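Local coordinates for conserved uncharacterized protein (predicted phosphoesterase COG0622) (Streptococcus pneumoniae, PDB 3CK2), which is a predicted metal-dependent phosphoesterase of the calcineurin-like superfamily, probably hydrolysing phosphate esters at a two-metal centre, at the manganese (II) ion site. Residues are numbered along the deposited sequence; one frame, centred on the assembly and turned at random.

The manganese (II) ion site. Residues 13-14, 16, 39, 41, 43, 60-61, 84, 113, 115, 135. With MN (manganese (II) ion), chain B; MN (manganese (II) ion), chain C.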
# COMPACT_ATOMS: atom_id res chain seq x y z
N SER A 13 -2.31 -0.75 5.39
CA SER A 13 -3.71 -0.55 5.09
C SER A 13 -4.60 -1.21 6.09
O SER A 13 -4.25 -2.24 6.67
CB SER A 13 -4.07 -1.12 3.71
OG SER A 13 -5.32 -0.65 3.24
N ASP A 14 -5.80 -0.64 6.25
CA ASP A 14 -6.91 -1.30 6.97
C ASP A 14 -6.48 -1.64 8.40
O ASP A 14 -6.61 -2.78 8.89
CB ASP A 14 -7.41 -2.53 6.19
CG ASP A 14 -8.10 -2.16 4.88
OD1 ASP A 14 -9.36 -1.94 4.92
OD2 ASP A 14 -7.40 -2.13 3.82
N HIS A 16 -7.78 0.13 11.10
CA HIS A 16 -9.06 0.04 11.82
C HIS A 16 -9.03 0.40 13.30
O HIS A 16 -9.38 -0.41 14.18
CB HIS A 16 -9.73 -1.35 11.58
CG HIS A 16 -10.36 -1.46 10.22
ND1 HIS A 16 -11.55 -0.84 9.90
CD2 HIS A 16 -9.93 -2.06 9.09
CE1 HIS A 16 -11.84 -1.07 8.63
NE2 HIS A 16 -10.86 -1.80 8.12
N ASN A 39 -3.25 2.77 2.81
CA ASN A 39 -4.26 2.72 1.75
C ASN A 39 -5.71 2.81 2.26
O ASN A 39 -6.66 2.50 1.54
CB ASN A 39 -4.05 1.45 0.90
CG ASN A 39 -2.66 1.38 0.27
OD1 ASN A 39 -1.98 2.40 0.13
ND2 ASN A 39 -2.24 0.15 -0.12
N ASP A 41 -8.90 3.05 5.53
CA ASP A 41 -9.63 2.41 6.63
C ASP A 41 -8.78 2.40 7.89
O ASP A 41 -8.62 1.38 8.54
CB ASP A 41 -10.05 1.01 6.22
CG ASP A 41 -11.40 0.95 5.61
OD1 ASP A 41 -11.99 1.99 5.33
OD2 ASP A 41 -11.86 -0.21 5.40
N GLU A 43 -9.50 4.70 10.34
CA GLU A 43 -10.48 5.18 11.31
C GLU A 43 -9.91 6.28 12.23
O GLU A 43 -10.47 6.57 13.27
CB GLU A 43 -11.09 4.04 12.11
CG GLU A 43 -11.77 2.96 11.24
CD GLU A 43 -12.38 1.86 12.11
OE1 GLU A 43 -12.58 2.11 13.32
OE2 GLU A 43 -12.63 0.74 11.63
N ASN A 60 -13.61 3.34 2.83
CA ASN A 60 -15.06 3.47 3.10
C ASN A 60 -15.43 3.61 4.60
O ASN A 60 -16.50 4.12 4.92
CB ASN A 60 -15.85 2.34 2.45
CG ASN A 60 -15.47 0.97 2.97
OD1 ASN A 60 -14.31 0.60 2.93
ND2 ASN A 60 -16.47 0.18 3.40
N MSE A 61 -14.54 3.15 5.49
CA MSE A 61 -14.74 3.20 6.94
C MSE A 61 -14.01 4.41 7.56
O MSE A 61 -13.88 4.49 8.77
CB MSE A 61 -14.26 1.89 7.63
CG MSE A 61 -15.05 0.65 7.27
SE MSE A 61 -16.98 0.86 7.51
CE MSE A 61 -17.65 -0.89 7.03
N HIS A 84 -8.11 3.30 -2.07
CA HIS A 84 -8.59 2.22 -1.21
C HIS A 84 -9.08 1.03 -2.02
O HIS A 84 -8.62 -0.08 -1.83
CB HIS A 84 -9.66 2.70 -0.24
CG HIS A 84 -10.01 1.71 0.83
ND1 HIS A 84 -9.11 1.31 1.79
CD2 HIS A 84 -11.18 1.08 1.12
CE1 HIS A 84 -9.71 0.48 2.64
NE2 HIS A 84 -10.96 0.32 2.26
N HIS A 113 -8.77 -2.31 1.11
CA HIS A 113 -10.18 -2.68 1.09
C HIS A 113 -10.42 -4.18 1.34
O HIS A 113 -11.27 -4.52 2.18
CB HIS A 113 -10.88 -2.16 -0.17
CG HIS A 113 -12.38 -2.28 -0.14
ND1 HIS A 113 -13.15 -1.78 0.89
CD2 HIS A 113 -13.24 -2.85 -1.01
CE1 HIS A 113 -14.42 -2.05 0.66
NE2 HIS A 113 -14.50 -2.70 -0.49
N HIS A 115 -8.36 -6.62 2.64
CA HIS A 115 -7.70 -7.20 3.80
C HIS A 115 -6.95 -8.50 3.45
O HIS A 115 -6.74 -9.35 4.31
CB HIS A 115 -8.68 -7.48 4.95
CG HIS A 115 -9.38 -6.27 5.52
ND1 HIS A 115 -9.79 -6.22 6.84
CD2 HIS A 115 -9.81 -5.12 4.95
CE1 HIS A 115 -10.40 -5.07 7.06
NE2 HIS A 115 -10.42 -4.37 5.94
N GLN A 135 -6.75 -6.57 10.73
CA GLN A 135 -7.92 -7.45 10.54
C GLN A 135 -7.73 -8.30 9.30
O GLN A 135 -8.37 -8.06 8.26
CB GLN A 135 -9.17 -6.61 10.32
CG GLN A 135 -9.66 -5.89 11.57
CD GLN A 135 -10.91 -5.10 11.35
OE1 GLN A 135 -11.38 -4.44 12.28
NE2 GLN A 135 -11.47 -5.15 10.16
MN MN B . -11.21 -2.28 5.85
MN MN C . -12.65 -0.75 3.05
O HOH W 1 -13.21 -2.78 6.63
O HOH W 2 -12.24 -2.83 3.99
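This is the dinuclear metal centre of the calcineurin-like phosphoesterase fold, with its DxH, GD, GN and GHxH motifs. Both manganese ions are partly occupied and stand 3.5 Å apart. The chain reaches them through loops that follow strands 7-12, 35-38, 54-56, 78-83 and 108-110. Asp14, His16, Asp41 and His115 have positive phi and psi, the left-handed helical region; His113 has positive phi with negative psi.

Asp14 and His16 point to the chain B ion with CG beside the backbone N (chi1 -68° for Asp14). Asp14 binds it through OD1. Its OD2 takes the backbone N of His113 on the syn lone pair, and Ser13 OG from above the carboxylate plane at 2.6 Å. The DxH loop is thereby tied to the GHxH loop. His16 NE2 binds the same ion, and its ND1 gives a nearly straight bond to Glu43 OE2 at 2.6 Å. The carbonyl O of Asp41 lies over the centre of the His16 ring. His115 binds through NE2, and its ND1 donates to Gln135 O, which fixes the ring's rotation. With water 1 and water 2 the modelled ligands are near octahedral.

Asp41 OD2 bridges the ions, at 2.2 Å from the chain B ion and 2.5 Å from the chain C ion. Its OD1 accepts a hydrogen bond from the backbone N of Met61, modelled as selenomethionine, which comes from above the carboxylate plane. Asn60 OD1 meets the chain C ion at 2.1 Å, with CG in the crowded position between N and carbonyl carbon (chi1 62°). His84 binds the chain C ion through NE2. Its ND1 donates to Asn39 O, which lies in the ring plane and on a carbonyl lone pair. His113 instead uses ND1. Water 2 also bridges the ions and contacts His113 O at 2.7 Å; it may be the hydrolytic nucleophile.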